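Local coordinates for protein beta 1-3 glucanase (Clostridium beijerinckii NCIMB 8052, PDB 5H4E) that probably hydrolyses beta-1,3-glucans, as a glycoside hydrolase of family GH64, at residues A[234-237]-A[238-242]; A[331-334]-A[335-339]. One frame throughout, in Å; residues are numbered along the deposited sequence.

Interaction 1 of 2, residues A[234-237]-A[238-242]; sequences YSYY and ATHEL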
ATOM      1  N   TYR A 234      22.417 -14.171   5.490  1.00 19.63           N
ATOM      2  CA  TYR A 234      23.019 -14.848   4.334  1.00 22.58           C
ATOM      3  C   TYR A 234      24.230 -15.731   4.707  1.00 24.34           C
ATOM      4  O   TYR A 234      24.437 -16.794   4.117  1.00 23.86           O
ATOM      5  CB  TYR A 234      23.409 -13.823   3.273  1.00 24.88           C
ATOM      6  CG  TYR A 234      22.318 -13.616   2.260  1.00 22.49           C
ATOM      7  CD1 TYR A 234      21.032 -13.239   2.655  1.00 28.54           C
ATOM      8  CD2 TYR A 234      22.554 -13.819   0.907  1.00 25.30           C
ATOM      9  CE1 TYR A 234      20.015 -13.049   1.711  1.00 24.43           C
ATOM     10  CE2 TYR A 234      21.550 -13.636  -0.036  1.00 26.60           C
ATOM     11  CZ  TYR A 234      20.289 -13.252   0.368  1.00 27.63           C
ATOM     12  OH  TYR A 234      19.307 -13.076  -0.578  1.00 23.02           O
ATOM     13  N   SER A 235      25.001 -15.298   5.698  1.00 22.04           N
ATOM     14  CA  SER A 235      26.146 -16.069   6.182  1.00 25.58           C
ATOM     15  C   SER A 235      25.670 -17.353   6.862  1.00 25.24           C
ATOM     16  O   SER A 235      26.196 -18.448   6.615  1.00 24.66           O
ATOM     17  CB  SER A 235      26.982 -15.215   7.141  1.00 25.99           C
ATOM     18  OG  SER A 235      28.067 -15.939   7.703  1.00 34.18           O
ATOM     19  N   TYR A 236      24.649 -17.212   7.702  1.00 21.80           N
ATOM     20  CA  TYR A 236      24.062 -18.337   8.411  1.00 21.48           C
ATOM     21  C   TYR A 236      23.528 -19.400   7.451  1.00 24.49           C
ATOM     22  O   TYR A 236      23.855 -20.577   7.589  1.00 22.89           O
ATOM     23  CB  TYR A 236      22.944 -17.846   9.343  1.00 18.09           C
ATOM     24  CG  TYR A 236      22.372 -18.939  10.213  1.00 17.54           C
ATOM     25  CD1 TYR A 236      23.038 -19.350  11.369  1.00 19.32           C
ATOM     26  CD2 TYR A 236      21.181 -19.577   9.871  1.00 19.33           C
ATOM     27  CE1 TYR A 236      22.525 -20.368  12.168  1.00 19.45           C
ATOM     28  CE2 TYR A 236      20.654 -20.598  10.668  1.00 21.58           C
ATOM     29  CZ  TYR A 236      21.330 -20.983  11.814  1.00 21.76           C
ATOM     30  OH  TYR A 236      20.816 -21.994  12.598  1.00 25.48           O
ATOM     31  N   TYR A 237      22.733 -18.980   6.463  1.00 20.12           N
ATOM     32  CA  TYR A 237      22.047 -19.914   5.575  1.00 23.09           C
ATOM     33  C   TYR A 237      22.948 -20.418   4.443  1.00 21.81           C
ATOM     34  O   TYR A 237      22.505 -21.173   3.582  1.00 21.55           O
ATOM     35  CB  TYR A 237      20.756 -19.273   5.014  1.00 23.47           C
ATOM     36  CG  TYR A 237      19.613 -19.287   6.023  1.00 21.08           C
ATOM     37  CD1 TYR A 237      19.241 -20.471   6.655  1.00 22.16           C
ATOM     38  CD2 TYR A 237      18.953 -18.115   6.390  1.00 23.59           C
ATOM     39  CE1 TYR A 237      18.225 -20.497   7.597  1.00 21.34           C
ATOM     40  CE2 TYR A 237      17.923 -18.134   7.329  1.00 23.95           C
ATOM     41  CZ  TYR A 237      17.566 -19.332   7.928  1.00 23.41           C
ATOM     42  OH  TYR A 237      16.562 -19.382   8.864  1.00 22.10           O
ATOM     43  N   ALA A 238      24.217 -20.027   4.459  1.00 22.51           N
ATOM     44  CA  ALA A 238      25.195 -20.667   3.582  1.00 24.63           C
ATOM     45  C   ALA A 238      25.408 -22.121   4.002  1.00 31.69           C
ATOM     46  O   ALA A 238      25.674 -22.987   3.170  1.00 31.91           O
ATOM     47  CB  ALA A 238      26.504 -19.913   3.596  1.00 25.49           C
ATOM     48  N   THR A 239      25.269 -22.393   5.298  1.00 29.00           N
ATOM     49  CA  THR A 239      25.505 -23.739   5.801  1.00 28.79           C
ATOM     50  C   THR A 239      24.339 -24.319   6.604  1.00 30.61           C
ATOM     51  O   THR A 239      24.437 -25.425   7.130  1.00 35.12           O
ATOM     52  CB  THR A 239      26.764 -23.770   6.669  1.00 29.62           C
ATOM     53  OG1 THR A 239      26.646 -22.801   7.718  1.00 33.38           O
ATOM     54  CG2 THR A 239      27.986 -23.431   5.835  1.00 32.71           C
ATOM     55  N   HIS A 240      23.244 -23.575   6.716  1.00 23.32           N
ATOM     56  CA  HIS A 240      22.025 -24.100   7.317  1.00 26.49           C
ATOM     57  C   HIS A 240      20.880 -24.001   6.318  1.00 25.06           C
ATOM     58  O   HIS A 240      20.943 -23.209   5.385  1.00 26.97           O
ATOM     59  CB  HIS A 240      21.675 -23.358   8.610  1.00 20.65           C
ATOM     60  CG  HIS A 240      22.749 -23.422   9.652  1.00 25.06           C
ATOM     61  ND1 HIS A 240      23.847 -22.591   9.639  1.00 26.20           N
ATOM     62  CD2 HIS A 240      22.910 -24.239  10.722  1.00 29.11           C
ATOM     63  CE1 HIS A 240      24.635 -22.883  10.659  1.00 27.45           C
ATOM     64  NE2 HIS A 240      24.087 -23.877  11.334  1.00 30.95           N
ATOM     65  N   GLU A 241      19.844 -24.812   6.514  1.00 23.93           N
ATOM     66  CA  GLU A 241      18.665 -24.780   5.650  1.00 26.00           C
ATOM     67  C   GLU A 241      17.593 -23.866   6.212  1.00 27.53           C
ATOM     68  O   GLU A 241      17.322 -23.868   7.418  1.00 24.84           O
ATOM     69  CB  GLU A 241      18.068 -26.179   5.457  1.00 25.89           C
ATOM     70  CG  GLU A 241      18.831 -27.076   4.493  1.00 30.90           C
ATOM     71  CD  GLU A 241      18.728 -26.617   3.045  1.00 30.98           C
ATOM     72  OE1 GLU A 241      17.594 -26.516   2.515  1.00 30.13           O
ATOM     73  OE2 GLU A 241      19.790 -26.382   2.433  1.00 29.62           O
ATOM     74  N   LEU A 242      16.994 -23.082   5.326  1.00 22.78           N
ATOM     75  CA  LEU A 242      15.803 -22.307   5.642  1.00 21.50           C
ATOM     76  C   LEU A 242      14.613 -23.067   5.094  1.00 23.73           C
ATOM     77  O   LEU A 242      14.435 -23.158   3.882  1.00 25.38           O
ATOM     78  CB  LEU A 242      15.888 -20.905   5.027  1.00 23.10           C
ATOM     79  CG  LEU A 242      14.654 -20.004   5.058  1.00 24.80           C
ATOM     80  CD1 LEU A 242      14.098 -19.932   6.444  1.00 29.78           C
ATOM     81  CD2 LEU A 242      15.054 -18.610   4.597  1.00 22.24           C
TER

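Interaction 2 of 2, residues A[331-334]-A[335-339]; sequences NYFA and KFWHD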
ATOM      1  N   ASN A 331      11.092  -3.537  10.914  1.00 14.28           N
ATOM      2  CA  ASN A 331      10.311  -2.414  10.390  1.00 17.12           C
ATOM      3  C   ASN A 331       9.382  -1.873  11.479  1.00 16.59           C
ATOM      4  O   ASN A 331       8.200  -2.199  11.525  1.00 16.77           O
ATOM      5  CB  ASN A 331       9.529  -2.832   9.146  1.00 16.42           C
ATOM      6  CG  ASN A 331       9.039  -1.648   8.351  1.00 15.97           C
ATOM      7  OD1 ASN A 331       8.668  -0.636   8.926  1.00 15.33           O
ATOM      8  ND2 ASN A 331       9.048  -1.763   7.018  1.00 15.46           N
ATOM      9  N   TYR A 332       9.932  -1.049  12.363  1.00 16.17           N
ATOM     10  CA  TYR A 332       9.156  -0.542  13.500  1.00 15.61           C
ATOM     11  C   TYR A 332       8.052   0.430  13.085  1.00 16.67           C
ATOM     12  O   TYR A 332       7.059   0.596  13.793  1.00 17.12           O
ATOM     13  CB  TYR A 332      10.102   0.104  14.517  1.00 17.07           C
ATOM     14  CG  TYR A 332      10.895  -0.957  15.252  1.00 16.37           C
ATOM     15  CD1 TYR A 332      10.283  -1.739  16.233  1.00 18.75           C
ATOM     16  CD2 TYR A 332      12.219  -1.222  14.928  1.00 18.44           C
ATOM     17  CE1 TYR A 332      10.983  -2.727  16.907  1.00 22.43           C
ATOM     18  CE2 TYR A 332      12.944  -2.212  15.615  1.00 18.57           C
ATOM     19  CZ  TYR A 332      12.308  -2.962  16.595  1.00 20.81           C
ATOM     20  OH  TYR A 332      12.984  -3.945  17.292  1.00 24.58           O
ATOM     21  N   PHE A 333       8.220   1.053  11.932  1.00 13.38           N
ATOM     22  CA  PHE A 333       7.116   1.789  11.305  1.00 16.24           C
ATOM     23  C   PHE A 333       5.915   0.836  11.084  1.00 16.15           C
ATOM     24  O   PHE A 333       4.805   1.097  11.557  1.00 14.35           O
ATOM     25  CB  PHE A 333       7.598   2.428   9.994  1.00 17.31           C
ATOM     26  CG  PHE A 333       6.504   3.057   9.152  1.00 16.16           C
ATOM     27  CD1 PHE A 333       5.833   2.311   8.187  1.00 15.31           C
ATOM     28  CD2 PHE A 333       6.169   4.401   9.310  1.00 15.55           C
ATOM     29  CE1 PHE A 333       4.828   2.880   7.401  1.00 17.26           C
ATOM     30  CE2 PHE A 333       5.164   4.988   8.522  1.00 14.75           C
ATOM     31  CZ  PHE A 333       4.494   4.225   7.567  1.00 18.15           C
ATOM     32  N   ALA A 334       6.150  -0.279  10.400  1.00 13.25           N
ATOM     33  CA  ALA A 334       5.078  -1.234  10.113  1.00 15.67           C
ATOM     34  C   ALA A 334       4.442  -1.743  11.402  1.00 17.29           C
ATOM     35  O   ALA A 334       3.218  -1.802  11.524  1.00 16.06           O
ATOM     36  CB  ALA A 334       5.607  -2.408   9.294  1.00 13.89           C
ATOM     37  N   LYS A 335       5.288  -2.116  12.354  1.00 14.56           N
ATOM     38  CA  LYS A 335       4.810  -2.638  13.637  1.00 16.42           C
ATOM     39  C   LYS A 335       3.883  -1.639  14.336  1.00 15.77           C
ATOM     40  O   LYS A 335       2.858  -2.040  14.901  1.00 16.17           O
ATOM     41  CB  LYS A 335       5.997  -3.006  14.524  1.00 16.78           C
ATOM     42  CG  LYS A 335       5.666  -3.352  15.996  1.00 18.08           C
ATOM     43  CD  LYS A 335       4.678  -4.516  16.182  1.00 19.53           C
ATOM     44  CE  LYS A 335       4.681  -5.001  17.658  1.00 22.83           C
ATOM     45  NZ  LYS A 335       3.637  -6.051  17.925  1.00 25.14           N
ATOM     46  N   PHE A 336       4.208  -0.345  14.283  1.00 15.83           N
ATOM     47  CA  PHE A 336       3.318   0.639  14.898  1.00 16.14           C
ATOM     48  C   PHE A 336       1.879   0.552  14.346  1.00 16.44           C
ATOM     49  O   PHE A 336       0.904   0.595  15.112  1.00 16.80           O
ATOM     50  CB  PHE A 336       3.837   2.078  14.723  1.00 13.82           C
ATOM     51  CG  PHE A 336       3.059   3.078  15.543  1.00 17.41           C
ATOM     52  CD1 PHE A 336       2.041   3.822  14.978  1.00 20.67           C
ATOM     53  CD2 PHE A 336       3.312   3.217  16.902  1.00 18.27           C
ATOM     54  CE1 PHE A 336       1.298   4.720  15.747  1.00 20.00           C
ATOM     55  CE2 PHE A 336       2.585   4.107  17.672  1.00 21.71           C
ATOM     56  CZ  PHE A 336       1.576   4.856  17.094  1.00 19.41           C
ATOM     57  N   TRP A 337       1.727   0.426  13.031  1.00 16.20           N
ATOM     58  CA  TRP A 337       0.366   0.443  12.473  1.00 17.27           C
ATOM     59  C   TRP A 337      -0.362  -0.851  12.857  1.00 15.85           C
ATOM     60  O   TRP A 337      -1.550  -0.824  13.168  1.00 15.98           O
ATOM     61  CB  TRP A 337       0.409   0.715  10.944  1.00 15.86           C
ATOM     62  CG  TRP A 337       1.183   1.990  10.752  1.00 17.35           C
ATOM     63  CD1 TRP A 337       2.391   2.147  10.130  1.00 16.73           C
ATOM     64  CD2 TRP A 337       0.857   3.265  11.324  1.00 16.99           C
ATOM     65  NE1 TRP A 337       2.818   3.455  10.258  1.00 17.47           N
ATOM     66  CE2 TRP A 337       1.892   4.154  10.989  1.00 17.10           C
ATOM     67  CE3 TRP A 337      -0.231   3.745  12.068  1.00 14.26           C
ATOM     68  CZ2 TRP A 337       1.878   5.486  11.383  1.00 17.04           C
ATOM     69  CZ3 TRP A 337      -0.234   5.054  12.472  1.00 15.72           C
ATOM     70  CH2 TRP A 337       0.814   5.915  12.122  1.00 16.03           C
ATOM     71  N   HIS A 338       0.359  -1.964  12.910  1.00 15.51           N
ATOM     72  CA  HIS A 338      -0.248  -3.199  13.381  1.00 19.28           C
ATOM     73  C   HIS A 338      -0.751  -3.012  14.808  1.00 19.50           C
ATOM     74  O   HIS A 338      -1.843  -3.466  15.152  1.00 17.52           O
ATOM     75  CB  HIS A 338       0.738  -4.368  13.293  1.00 15.87           C
ATOM     76  CG  HIS A 338       0.974  -4.834  11.889  1.00 16.96           C
ATOM     77  ND1 HIS A 338       0.114  -5.689  11.236  1.00 16.91           N
ATOM     78  CD2 HIS A 338       1.955  -4.536  11.005  1.00 17.78           C
ATOM     79  CE1 HIS A 338       0.561  -5.904  10.008  1.00 19.77           C
ATOM     80  NE2 HIS A 338       1.675  -5.212   9.842  1.00 16.60           N
ATOM     81  N   ASP A 339       0.021  -2.299  15.624  1.00 16.47           N
ATOM     82  CA  ASP A 339      -0.342  -2.117  17.029  1.00 16.92           C
ATOM     83  C   ASP A 339      -1.482  -1.117  17.179  1.00 18.52           C
ATOM     84  O   ASP A 339      -2.038  -0.964  18.269  1.00 20.12           O
ATOM     85  CB  ASP A 339       0.865  -1.659  17.859  1.00 17.31           C
ATOM     86  CG  ASP A 339       1.832  -2.791  18.162  1.00 19.43           C
ATOM     87  OD1 ASP A 339       1.463  -3.973  17.995  1.00 18.67           O
ATOM     88  OD2 ASP A 339       2.971  -2.495  18.578  1.00 20.10           O
TER

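Interaction 1 of 2, residues A[234-237]-A[238-242]
H240 folds back on Y236 and bonds to its backbone carbonyl. ND1 of H240 donates to O of Y236 at 2.9 Å, nearly straight at 165°, with the oxygen in the plane of the imidazole. ND1 therefore carries a proton here. N of T239 gives the same Y236 O a second bond of 3.2 Å, from the opposite face of the carbonyl plane. N of H240 adds a weak third one. This carbonyl belongs to the last turn of helix 227-236, and the residues after it supply its donors.

With the ND1 bond in place the imidazole lies over the phenol of Y236. The two rings form an offset stack, 3° from parallel with centroids 3.9 Å apart. ND1 of H240 lies over the centre of the phenol, and CZ of Y236 over the centre of the imidazole. The side chain of Y236 runs out anti to its own N (chi1 -175°), which carries the ring beneath H240.

Further along, L242 covers one face of Y237. CB of L242 makes a CH-pi contact with the Y237 ring, 3.7 Å from its centroid. CD1 of L242 lies 3.5 Å from OH of Y237. That hydroxyl is hydrogen-bonded to O of M312. Carbonyl oxygens of H240 and E241 border the ring edge.

The turn leads from helix 227-236 into edge strand 242-246. Y237 and L242 pack inward, and Y237 also touches V255 on strand 249-256.

Interaction 2 of 2, residues A[331-334]-A[335-339]
In F333 the CG lies anti to the backbone N (chi1 172°), whereas CG of W337 lies anti to its carbonyl carbon (chi1 -55°). The i to i+4 spacing and these two first torsions together bring F333 and W337 to one side of the helix. The indole then points its NE1 edge at the face of the phenyl ring. NE1 of W337 lies over the ring centre, 3.3 Å from CZ of F333. The planes stand at 72°, an edge-to-face pair with the polar edge of the indole directed at the pi cloud. CD1 of W337 also lies 3.0 Å from O of F333, close beside the helix backbone.

Most of the backbone bonds are of the i to i+4 kind. N of K335 bonds to O of N331, and N of F336 to O of Y332, both at 3.0 Å. N of H338 reaches O of A334 at 3.2 Å. N of W337 is held only weakly, shared between O of F333 and O of A334. O of A334 also lies at the edge of the H338 ring, near its plane, 3.1 Å from CD2 of H338. ND1 of H338 is hydrogen-bonded to O of N344 and NE2 to OD2 of D352.

At the start of the helix, OD1 of N331 accepts from N of A334 at 2.9 Å, the N approaching from above the amide plane. ND2 of N331 bonds to N308, which ties the cap to helix 294-309. K335 reaches along the helix to D339, where NZ forms a salt bridge with OD1 on its syn lone pair.

F333 and W337 both touch Y189 of helix 182-192 and I206 of strand 206-207, and W337 also stacks on F158. This is an N-capped alpha-helix with an i to i+4 aromatic pair on its buried side.

Overall arrangement
Interaction 1 comes first along the chain and closes before interaction 2 opens. Their centres are 28 Å apart, and their nearest atoms about 16 Å, so they do not touch. Both lie within the GH64 beta-1,3-glucanase domain. Residues 234-242 sit far out, about 31 Å from the centre of the chain, where helix 227-236 passes into the four-stranded antiparallel sheet that begins with strand 242-246. Residues 331-339 lie about 14 Å from that centre, on the separate helix 332-339. Interaction 1 thus shapes a peripheral helix-to-strand turn, while interaction 2 belongs to a helix whose F333 and W337 side is buried against helix 182-192 and strand 206-207.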